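Local coordinates for protein kcn28 (Kitasatospora, PDB 6J31) that adopts the two-domain GT-B fold and binds a peptide together with (2E,2'E)-3,3'-(1,2-phenylene)di(prop-2-enoic acid), at residues 5-9 / 96-100; 131-136 / 194-200; 296-302 / 316-322. All blocks are in the same frame, centred on the assembly; numbering follows the deposited sequence.

Contact 1 (5-9 / 96-100); sequences GHIAM and YEEDR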
loop_
_atom_site.group_PDB
_atom_site.type_symbol
_atom_site.label_atom_id
_atom_site.label_comp_id
_atom_site.label_asym_id
_atom_site.label_seq_id
_atom_site.Cartn_x
_atom_site.Cartn_y
_atom_site.Cartn_z
ATOM N N GLY A 5 25.204 -14.378 2.535
ATOM C CA GLY A 5 24.897 -13.207 3.326
ATOM C C GLY A 5 23.520 -13.268 3.966
ATOM O O GLY A 5 22.611 -13.960 3.509
ATOM N N HIS A 6 23.370 -12.500 5.036
ATOM C CA HIS A 6 22.155 -12.478 5.835
ATOM C C HIS A 6 21.433 -11.156 5.604
ATOM O O HIS A 6 21.975 -10.086 5.905
ATOM C CB HIS A 6 22.491 -12.680 7.314
ATOM C CG HIS A 6 21.311 -12.576 8.228
ATOM N ND1 HIS A 6 21.441 -12.388 9.587
ATOM C CD2 HIS A 6 19.980 -12.626 7.980
ATOM C CE1 HIS A 6 20.241 -12.327 10.138
ATOM N NE2 HIS A 6 19.338 -12.465 9.184
ATOM N N ILE A 7 20.219 -11.238 5.061
ATOM C CA ILE A 7 19.355 -10.085 4.832
ATOM C C ILE A 7 18.208 -10.151 5.830
ATOM O O ILE A 7 17.518 -11.172 5.917
ATOM C CB ILE A 7 18.812 -10.062 3.393
ATOM C CG1 ILE A 7 19.946 -9.892 2.382
ATOM C CG2 ILE A 7 17.769 -8.966 3.230
ATOM C CD1 ILE A 7 19.518 -10.128 0.959
ATOM N N ALA A 8 17.998 -9.068 6.574
ATOM C CA ALA A 8 16.927 -8.994 7.561
ATOM C C ALA A 8 15.860 -8.020 7.083
ATOM O O ALA A 8 16.130 -6.825 6.922
ATOM C CB ALA A 8 17.455 -8.566 8.930
ATOM N N MET A 9 14.654 -8.533 6.880
ATOM C CA MET A 9 13.487 -7.740 6.534
ATOM C C MET A 9 12.657 -7.516 7.792
ATOM O O MET A 9 12.513 -8.423 8.618
ATOM C CB MET A 9 12.657 -8.449 5.460
ATOM C CG MET A 9 11.335 -7.781 5.116
ATOM S SD MET A 9 11.517 -6.145 4.392
ATOM C CE MET A 9 9.801 -5.648 4.248
ATOM N N TYR A 96 18.435 -9.969 17.136
ATOM C CA TYR A 96 19.555 -9.909 16.204
ATOM C C TYR A 96 20.900 -9.635 16.862
ATOM O O TYR A 96 21.909 -9.569 16.152
ATOM C CB TYR A 96 19.289 -8.839 15.137
ATOM C CG TYR A 96 18.257 -9.242 14.110
ATOM C CD1 TYR A 96 18.570 -10.145 13.101
ATOM C CD2 TYR A 96 16.967 -8.731 14.157
ATOM C CE1 TYR A 96 17.631 -10.515 12.160
ATOM C CE2 TYR A 96 16.021 -9.097 13.224
ATOM C CZ TYR A 96 16.357 -9.990 12.225
ATOM O OH TYR A 96 15.415 -10.359 11.292
ATOM N N GLU A 97 20.952 -9.527 18.194
ATOM C CA GLU A 97 22.184 -9.129 18.875
ATOM C C GLU A 97 23.344 -10.049 18.528
ATOM O O GLU A 97 24.462 -9.587 18.272
ATOM C CB GLU A 97 21.964 -9.124 20.386
ATOM C CG GLU A 97 23.217 -8.872 21.204
ATOM C CD GLU A 97 23.732 -7.455 21.066
ATOM O OE1 GLU A 97 22.929 -6.511 21.234
ATOM O OE2 GLU A 97 24.941 -7.284 20.805
ATOM N N GLU A 98 23.094 -11.354 18.519
ATOM C CA GLU A 98 24.110 -12.363 18.279
ATOM C C GLU A 98 24.050 -12.910 16.858
ATOM O O GLU A 98 24.779 -13.852 16.536
ATOM C CB GLU A 98 23.910 -13.509 19.275
ATOM C CG GLU A 98 23.840 -13.078 20.744
ATOM C CD GLU A 98 25.149 -13.191 21.493
ATOM O OE1 GLU A 98 25.921 -12.207 21.519
ATOM O OE2 GLU A 98 25.391 -14.269 22.076
ATOM N N ASP A 99 23.175 -12.363 16.018
ATOM C CA ASP A 99 22.953 -12.844 14.657
ATOM C C ASP A 99 22.761 -11.655 13.722
ATOM O O ASP A 99 21.778 -11.563 12.985
ATOM C CB ASP A 99 21.742 -13.776 14.620
ATOM C CG ASP A 99 21.777 -14.741 13.455
ATOM O OD1 ASP A 99 22.797 -14.782 12.738
ATOM O OD2 ASP A 99 20.776 -15.460 13.254
ATOM N N ARG A 100 23.707 -10.723 13.750
ATOM C CA ARG A 100 23.508 -9.453 13.067
ATOM C C ARG A 100 23.520 -9.636 11.550
ATOM O O ARG A 100 24.375 -10.342 11.012
ATOM C CB ARG A 100 24.577 -8.455 13.495
ATOM C CG ARG A 100 24.564 -8.203 14.988
ATOM C CD ARG A 100 25.560 -7.139 15.377
ATOM N NE ARG A 100 25.509 -6.850 16.804
ATOM C CZ ARG A 100 26.143 -5.837 17.379
ATOM N NH1 ARG A 100 26.866 -5.007 16.641
ATOM N NH2 ARG A 100 26.046 -5.646 18.686
HETATM O O HOH W 1 23.749 -13.297 10.758
#
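H6, at the start of a β-strand, holds its ring in the t rotamer and reaches across to the loop at 96-100. No direct hydrogen bond links the segments; a water does it. H6 ND1 lies 2.7 Å from this water O, which donates to D99 OD1 (2.7 Å) and R100 O (3.0 Å). H6 NE2 bonds T36 OG1, so the imidazole has polar partners at both nitrogens. D99, with chi1 near t, brings OD1 to the water while OD2 forms a salt bridge with R34. Y96, in the m rotamer, meets H6 rim to rim, CE1 to CE1 at 3.8 Å, and carries its hydroxyl past A8 to T36. A small residue suits position 8, because A8 CB is already 3.6 Å from Y96 OH. R100 turns away instead: its extended chain packs back on the type I turn Y96-D99, pairing R100 NH2 with E97 OE2 (2.9 Å), and its guanidinium makes a cation-pi contact with W120. The turn leads from helix 74-96 toward strand 103-107, and strand 6-10 runs between that strand and strand 34-39 in the N-terminal parallel sheet, with W120 of helix 112-120 against Y96.

Contact 2 (131-136 / 194-200); sequences WVMPEK and QPDADDV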
loop_
_atom_site.group_PDB
_atom_site.type_symbol
_atom_site.label_atom_id
_atom_site.label_comp_id
_atom_site.label_asym_id
_atom_site.label_seq_id
_atom_site.Cartn_x
_atom_site.Cartn_y
_atom_site.Cartn_z
ATOM N N TRP A 131 3.669 5.948 -2.227
ATOM C CA TRP A 131 4.519 7.078 -2.563
ATOM C C TRP A 131 5.114 7.709 -1.307
ATOM O O TRP A 131 4.566 7.604 -0.207
ATOM C CB TRP A 131 3.747 8.122 -3.370
ATOM C CG TRP A 131 2.380 8.499 -2.860
ATOM C CD1 TRP A 131 1.188 7.947 -3.234
ATOM C CD2 TRP A 131 2.059 9.535 -1.916
ATOM N NE1 TRP A 131 0.151 8.562 -2.578
ATOM C CE2 TRP A 131 0.656 9.540 -1.763
ATOM C CE3 TRP A 131 2.821 10.452 -1.182
ATOM C CZ2 TRP A 131 -0.000 10.424 -0.907
ATOM C CZ3 TRP A 131 2.166 11.332 -0.331
ATOM C CH2 TRP A 131 0.770 11.310 -0.202
ATOM N N VAL A 132 6.267 8.342 -1.480
ATOM C CA VAL A 132 7.003 8.927 -0.380
ATOM C C VAL A 132 6.730 10.426 -0.328
ATOM O O VAL A 132 6.166 11.013 -1.248
ATOM C CB VAL A 132 8.520 8.642 -0.493
ATOM C CG1 VAL A 132 8.784 7.142 -0.467
ATOM C CG2 VAL A 132 9.083 9.276 -1.762
ATOM N N MET A 133 7.143 11.061 0.767
ATOM C CA MET A 133 6.944 12.494 0.956
ATOM C C MET A 133 8.282 13.189 0.784
ATOM O O MET A 133 9.122 13.150 1.697
ATOM C CB MET A 133 6.369 12.791 2.340
ATOM C CG MET A 133 6.809 11.806 3.400
ATOM S SD MET A 133 5.392 10.949 4.096
ATOM C CE MET A 133 4.092 11.903 3.351
ATOM N N PRO A 134 8.535 13.838 -0.348
ATOM C CA PRO A 134 9.845 14.460 -0.548
ATOM C C PRO A 134 10.051 15.638 0.387
ATOM O O PRO A 134 9.113 16.189 0.970
ATOM C CB PRO A 134 9.802 14.915 -2.011
ATOM C CG PRO A 134 8.348 15.106 -2.299
ATOM C CD PRO A 134 7.626 14.068 -1.484
ATOM N N GLU A 135 11.316 16.027 0.516
ATOM C CA GLU A 135 11.711 17.143 1.364
ATOM C C GLU A 135 11.251 18.464 0.755
ATOM O O GLU A 135 12.039 19.406 0.619
ATOM C CB GLU A 135 13.223 17.135 1.585
ATOM C CG GLU A 135 13.909 15.805 1.308
ATOM C CD GLU A 135 14.196 15.599 -0.168
ATOM O OE1 GLU A 135 13.950 16.541 -0.954
ATOM O OE2 GLU A 135 14.657 14.500 -0.542
ATOM N N LYS A 136 9.983 18.524 0.367
ATOM C CA LYS A 136 9.336 19.723 -0.144
ATOM C C LYS A 136 7.853 19.545 0.133
ATOM O O LYS A 136 7.113 20.517 0.302
ATOM C CB LYS A 136 9.663 19.928 -1.622
ATOM C CG LYS A 136 10.763 20.967 -1.840
ATOM C CD LYS A 136 11.312 20.940 -3.256
ATOM C CE LYS A 136 12.523 20.010 -3.341
ATOM N NZ LYS A 136 13.309 20.183 -4.600
ATOM N N GLN A 194 3.646 8.802 -8.067
ATOM C CA GLN A 194 4.283 9.540 -6.987
ATOM C C GLN A 194 3.966 11.015 -7.137
ATOM O O GLN A 194 4.395 11.631 -8.124
ATOM C CB GLN A 194 5.795 9.326 -7.002
ATOM C CG GLN A 194 6.580 10.317 -6.136
ATOM C CD GLN A 194 6.467 10.017 -4.647
ATOM O OE1 GLN A 194 6.760 8.909 -4.204
ATOM N NE2 GLN A 194 6.054 11.007 -3.872
ATOM N N PRO A 195 3.225 11.620 -6.216
ATOM C CA PRO A 195 2.992 13.064 -6.304
ATOM C C PRO A 195 4.303 13.818 -6.143
ATOM O O PRO A 195 5.169 13.430 -5.356
ATOM C CB PRO A 195 2.026 13.346 -5.144
ATOM C CG PRO A 195 1.463 12.013 -4.757
ATOM C CD PRO A 195 2.504 10.998 -5.098
ATOM N N ASP A 196 4.449 14.887 -6.925
ATOM C CA ASP A 196 5.635 15.743 -6.900
ATOM C C ASP A 196 6.919 14.932 -7.053
ATOM O O ASP A 196 7.883 15.097 -6.304
ATOM C CB ASP A 196 5.675 16.582 -5.620
ATOM C CG ASP A 196 4.508 17.540 -5.512
ATOM O OD1 ASP A 196 4.241 18.270 -6.487
ATOM O OD2 ASP A 196 3.857 17.562 -4.449
ATOM N N ALA A 197 6.942 14.067 -8.069
ATOM C CA ALA A 197 8.135 13.273 -8.326
ATOM C C ALA A 197 9.347 14.146 -8.623
ATOM O O ALA A 197 10.482 13.664 -8.532
ATOM C CB ALA A 197 7.878 12.299 -9.479
ATOM N N ASP A 198 9.126 15.422 -8.962
ATOM C CA ASP A 198 10.226 16.352 -9.200
ATOM C C ASP A 198 11.088 16.532 -7.960
ATOM O O ASP A 198 12.320 16.576 -8.053
ATOM C CB ASP A 198 9.676 17.711 -9.626
ATOM C CG ASP A 198 9.258 17.741 -11.061
ATOM O OD1 ASP A 198 9.488 16.732 -11.755
ATOM O OD2 ASP A 198 8.699 18.771 -11.493
ATOM N N ASP A 199 10.456 16.657 -6.797
ATOM C CA ASP A 199 11.155 16.969 -5.558
ATOM C C ASP A 199 11.759 15.751 -4.882
ATOM O O ASP A 199 12.406 15.902 -3.840
ATOM C CB ASP A 199 10.206 17.678 -4.587
ATOM C CG ASP A 199 9.496 18.856 -5.226
ATOM O OD1 ASP A 199 10.090 19.489 -6.126
ATOM O OD2 ASP A 199 8.351 19.153 -4.825
ATOM N N VAL A 200 11.581 14.560 -5.443
ATOM C CA VAL A 200 12.120 13.344 -4.849
ATOM C C VAL A 200 13.535 13.160 -5.377
ATOM O O VAL A 200 13.753 13.094 -6.591
ATOM C CB VAL A 200 11.245 12.124 -5.168
ATOM C CG1 VAL A 200 11.852 10.881 -4.557
ATOM C CG2 VAL A 200 9.832 12.334 -4.661
#
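P134 forms the apolar centre, its CB 3.7 Å from V200 CG2 and 3.8 Å from D199 CB. V132 adds a looser contact, CG2 to V200 CG1 at 4.2 Å, and F205 of strand 205-207 touches both valines. Compact, rigid residues suit two irregular loops that must fit closely without regular structure. A second apolar patch is a CH-pi contact: P195 CD sits 3.6 Å from the centroid of the five-membered ring of W131, over its face, while W131 NE1 bonds N330. Between the patches, Q194 supplies the two direct hydrogen bonds. Its amide matches a peptide group in having both donor and acceptor: V132 N donates to Q194 OE1 (2.8 Å), and Q194 NE2 donates to V132 O (2.6 Å) and also to P195 O (3.0 Å) in its own loop. At the outer edge, K136 lays its chain against D199, CD to CG at 3.4 Å, and K136 NZ forms a long salt bridge of 3.6 Å with D199 OD1. The chemistry implies that proline packing and one glutamine amide, rather than backbone pairing or strong charge, join these loops, with W131 and M133 also packing on the bound peptide.

Contact 3 (296-302 / 316-322); sequences ADVFVTH and VPMVVAP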
loop_
_atom_site.group_PDB
_atom_site.type_symbol
_atom_site.label_atom_id
_atom_site.label_comp_id
_atom_site.label_asym_id
_atom_site.label_seq_id
_atom_site.Cartn_x
_atom_site.Cartn_y
_atom_site.Cartn_z
ATOM N N ALA A 296 -12.769 -7.599 -16.221
ATOM C CA ALA A 296 -13.492 -6.391 -15.855
ATOM C C ALA A 296 -13.364 -5.300 -16.914
ATOM O O ALA A 296 -12.337 -5.161 -17.586
ATOM C CB ALA A 296 -12.997 -5.862 -14.509
ATOM N N ASP A 297 -14.430 -4.509 -17.043
ATOM C CA ASP A 297 -14.420 -3.323 -17.884
ATOM C C ASP A 297 -14.319 -2.031 -17.085
ATOM O O ASP A 297 -13.950 -0.998 -17.652
ATOM C CB ASP A 297 -15.681 -3.290 -18.761
ATOM C CG ASP A 297 -15.760 -4.478 -19.713
ATOM O OD1 ASP A 297 -15.043 -4.465 -20.735
ATOM O OD2 ASP A 297 -16.528 -5.426 -19.443
ATOM N N VAL A 298 -14.633 -2.067 -15.790
ATOM C CA VAL A 298 -14.448 -0.927 -14.902
ATOM C C VAL A 298 -14.246 -1.463 -13.493
ATOM O O VAL A 298 -14.688 -2.567 -13.163
ATOM C CB VAL A 298 -15.628 0.075 -14.965
ATOM C CG1 VAL A 298 -16.827 -0.467 -14.234
ATOM C CG2 VAL A 298 -15.216 1.419 -14.381
ATOM N N PHE A 299 -13.550 -0.685 -12.669
ATOM C CA PHE A 299 -13.173 -1.084 -11.320
ATOM C C PHE A 299 -13.455 0.082 -10.385
ATOM O O PHE A 299 -12.903 1.170 -10.570
ATOM C CB PHE A 299 -11.693 -1.489 -11.285
ATOM C CG PHE A 299 -11.183 -1.892 -9.928
ATOM C CD1 PHE A 299 -12.029 -2.407 -8.963
ATOM C CD2 PHE A 299 -9.836 -1.766 -9.628
ATOM C CE1 PHE A 299 -11.542 -2.780 -7.721
ATOM C CE2 PHE A 299 -9.340 -2.138 -8.392
ATOM C CZ PHE A 299 -10.194 -2.646 -7.436
ATOM N N VAL A 300 -14.323 -0.130 -9.401
ATOM C CA VAL A 300 -14.650 0.894 -8.414
ATOM C C VAL A 300 -13.929 0.558 -7.114
ATOM O O VAL A 300 -14.188 -0.489 -6.508
ATOM C CB VAL A 300 -16.165 1.003 -8.188
ATOM C CG1 VAL A 300 -16.467 2.167 -7.257
ATOM C CG2 VAL A 300 -16.898 1.152 -9.510
ATOM N N THR A 301 -13.031 1.445 -6.681
ATOM C CA THR A 301 -12.170 1.198 -5.532
ATOM C C THR A 301 -12.056 2.471 -4.703
ATOM O O THR A 301 -12.410 3.562 -5.157
ATOM C CB THR A 301 -10.773 0.725 -5.968
ATOM O OG1 THR A 301 -9.911 0.634 -4.826
ATOM C CG2 THR A 301 -10.173 1.697 -6.977
ATOM N N HIS A 302 -11.566 2.321 -3.464
ATOM C CA HIS A 302 -11.275 3.494 -2.641
ATOM C C HIS A 302 -10.108 4.309 -3.181
ATOM O O HIS A 302 -9.994 5.494 -2.852
ATOM C CB HIS A 302 -10.943 3.105 -1.194
ATOM C CG HIS A 302 -12.137 2.977 -0.295
ATOM N ND1 HIS A 302 -13.143 3.921 -0.240
ATOM C CD2 HIS A 302 -12.452 2.041 0.631
ATOM C CE1 HIS A 302 -14.045 3.548 0.651
ATOM N NE2 HIS A 302 -13.648 2.412 1.196
ATOM N N VAL A 316 -7.675 -1.811 -16.506
ATOM C CA VAL A 316 -9.084 -1.608 -16.201
ATOM C C VAL A 316 -9.261 -0.174 -15.710
ATOM O O VAL A 316 -8.623 0.225 -14.730
ATOM C CB VAL A 316 -9.586 -2.611 -15.148
ATOM C CG1 VAL A 316 -11.041 -2.350 -14.797
ATOM C CG2 VAL A 316 -9.383 -4.036 -15.632
ATOM N N PRO A 317 -10.109 0.635 -16.346
ATOM C CA PRO A 317 -10.340 1.994 -15.847
ATOM C C PRO A 317 -11.030 1.970 -14.494
ATOM O O PRO A 317 -11.721 1.013 -14.138
ATOM C CB PRO A 317 -11.235 2.623 -16.921
ATOM C CG PRO A 317 -11.899 1.476 -17.577
ATOM C CD PRO A 317 -10.929 0.329 -17.529
ATOM N N MET A 318 -10.827 3.041 -13.728
ATOM C CA MET A 318 -11.224 3.042 -12.330
ATOM C C MET A 318 -12.113 4.232 -11.995
ATOM O O MET A 318 -11.905 5.342 -12.488
ATOM C CB MET A 318 -9.988 3.032 -11.419
ATOM C CG MET A 318 -9.224 1.710 -11.485
ATOM S SD MET A 318 -7.620 1.716 -10.666
ATOM C CE MET A 318 -6.576 2.335 -11.988
ATOM N N VAL A 319 -13.116 3.975 -11.161
ATOM C CA VAL A 319 -13.869 5.015 -10.472
ATOM C C VAL A 319 -13.380 5.024 -9.031
ATOM O O VAL A 319 -13.496 4.016 -8.324
ATOM C CB VAL A 319 -15.385 4.765 -10.549
ATOM C CG1 VAL A 319 -16.130 5.788 -9.710
ATOM C CG2 VAL A 319 -15.860 4.810 -11.995
ATOM N N VAL A 320 -12.803 6.141 -8.602
ATOM C CA VAL A 320 -12.083 6.219 -7.338
ATOM C C VAL A 320 -12.911 7.016 -6.340
ATOM O O VAL A 320 -13.427 8.089 -6.670
ATOM C CB VAL A 320 -10.693 6.850 -7.527
ATOM C CG1 VAL A 320 -9.908 6.789 -6.232
ATOM C CG2 VAL A 320 -9.946 6.153 -8.645
ATOM N N ALA A 321 -13.030 6.491 -5.117
ATOM C CA ALA A 321 -13.760 7.132 -4.025
ATOM C C ALA A 321 -12.806 7.271 -2.845
ATOM O O ALA A 321 -12.850 6.470 -1.899
ATOM C CB ALA A 321 -15.006 6.338 -3.636
ATOM N N PRO A 322 -11.939 8.280 -2.859
ATOM C CA PRO A 322 -10.909 8.381 -1.820
ATOM C C PRO A 322 -11.507 8.700 -0.460
ATOM O O PRO A 322 -12.505 9.416 -0.341
ATOM C CB PRO A 322 -10.022 9.526 -2.318
ATOM C CG PRO A 322 -10.956 10.371 -3.124
ATOM C CD PRO A 322 -11.868 9.396 -3.817
#
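Two neighbouring parallel strands of a β-α-β unit meet here: strand 298-301, helix 305-314 and strand 318-320, in the Rossmann-like C-terminal domain of a GT-B protein. The strand axes approach to 4.6 Å at 18°, and F299, V300 and T301 pair with M318, V319 and V320. A regular parallel ladder follows, in which F299 N donates to P317 O (2.9 Å), V319 N to F299 O (2.9 Å), T301 N to V319 O (3.1 Å) and A321 N to T301 O (3.0 Å). V300 turns its backbone groups the other way, to strand 229-234, so 298-301 is an interior strand; M318 likewise bonds R341 on the far side of its own strand. Branched valines favour extended backbone and fill both faces. V300 and V319 share one, V300 CG2 lying 4.1 Å from V319 CB, and V319 continues onto A356 and L360 of helix 350-362. F299, T301, M318 and V320 occupy the other, where V320 packs on helix 327-336. There M318 SD makes an oblique Met-aromatic contact, 5.4 Å from the F299 ring centroid, and V316 CG1 reaches F299 CB at 3.7 Å. Proline is tolerated at 317 because the ladder uses only its carbonyl. D297, just before the strand, sends its carboxylate to the backbone N of V230. Where the ladder ends, a side chain takes over from the backbone: H302 ND1 donates to A321 O at 3.1 Å, with a nearly straight N-H...O angle of 168°.

In the fold
Along the chain the three contacts follow one another in series. Contacts 1 and 2 lie in the N-terminal domain, contact 1 between interior strand 6-10 of its parallel sheet and the loop after helix 74-96, contact 2 between loops that follow strands 124-128 and 185-187 of the same sheet; their centres are 31 Å apart. Contact 3 lies in the second sheet, 41 Å from contact 1, centre to centre, on the opposite side of the chain's centre. Contact 2 is the intermediate one, 25 Å from contact 3 between centres and about 10 Å between nearest atoms. Helix 327-336 bridges these two, receiving W131 from one and V320 from the other, consistent with a ligand pocket lined from both GT-B domains.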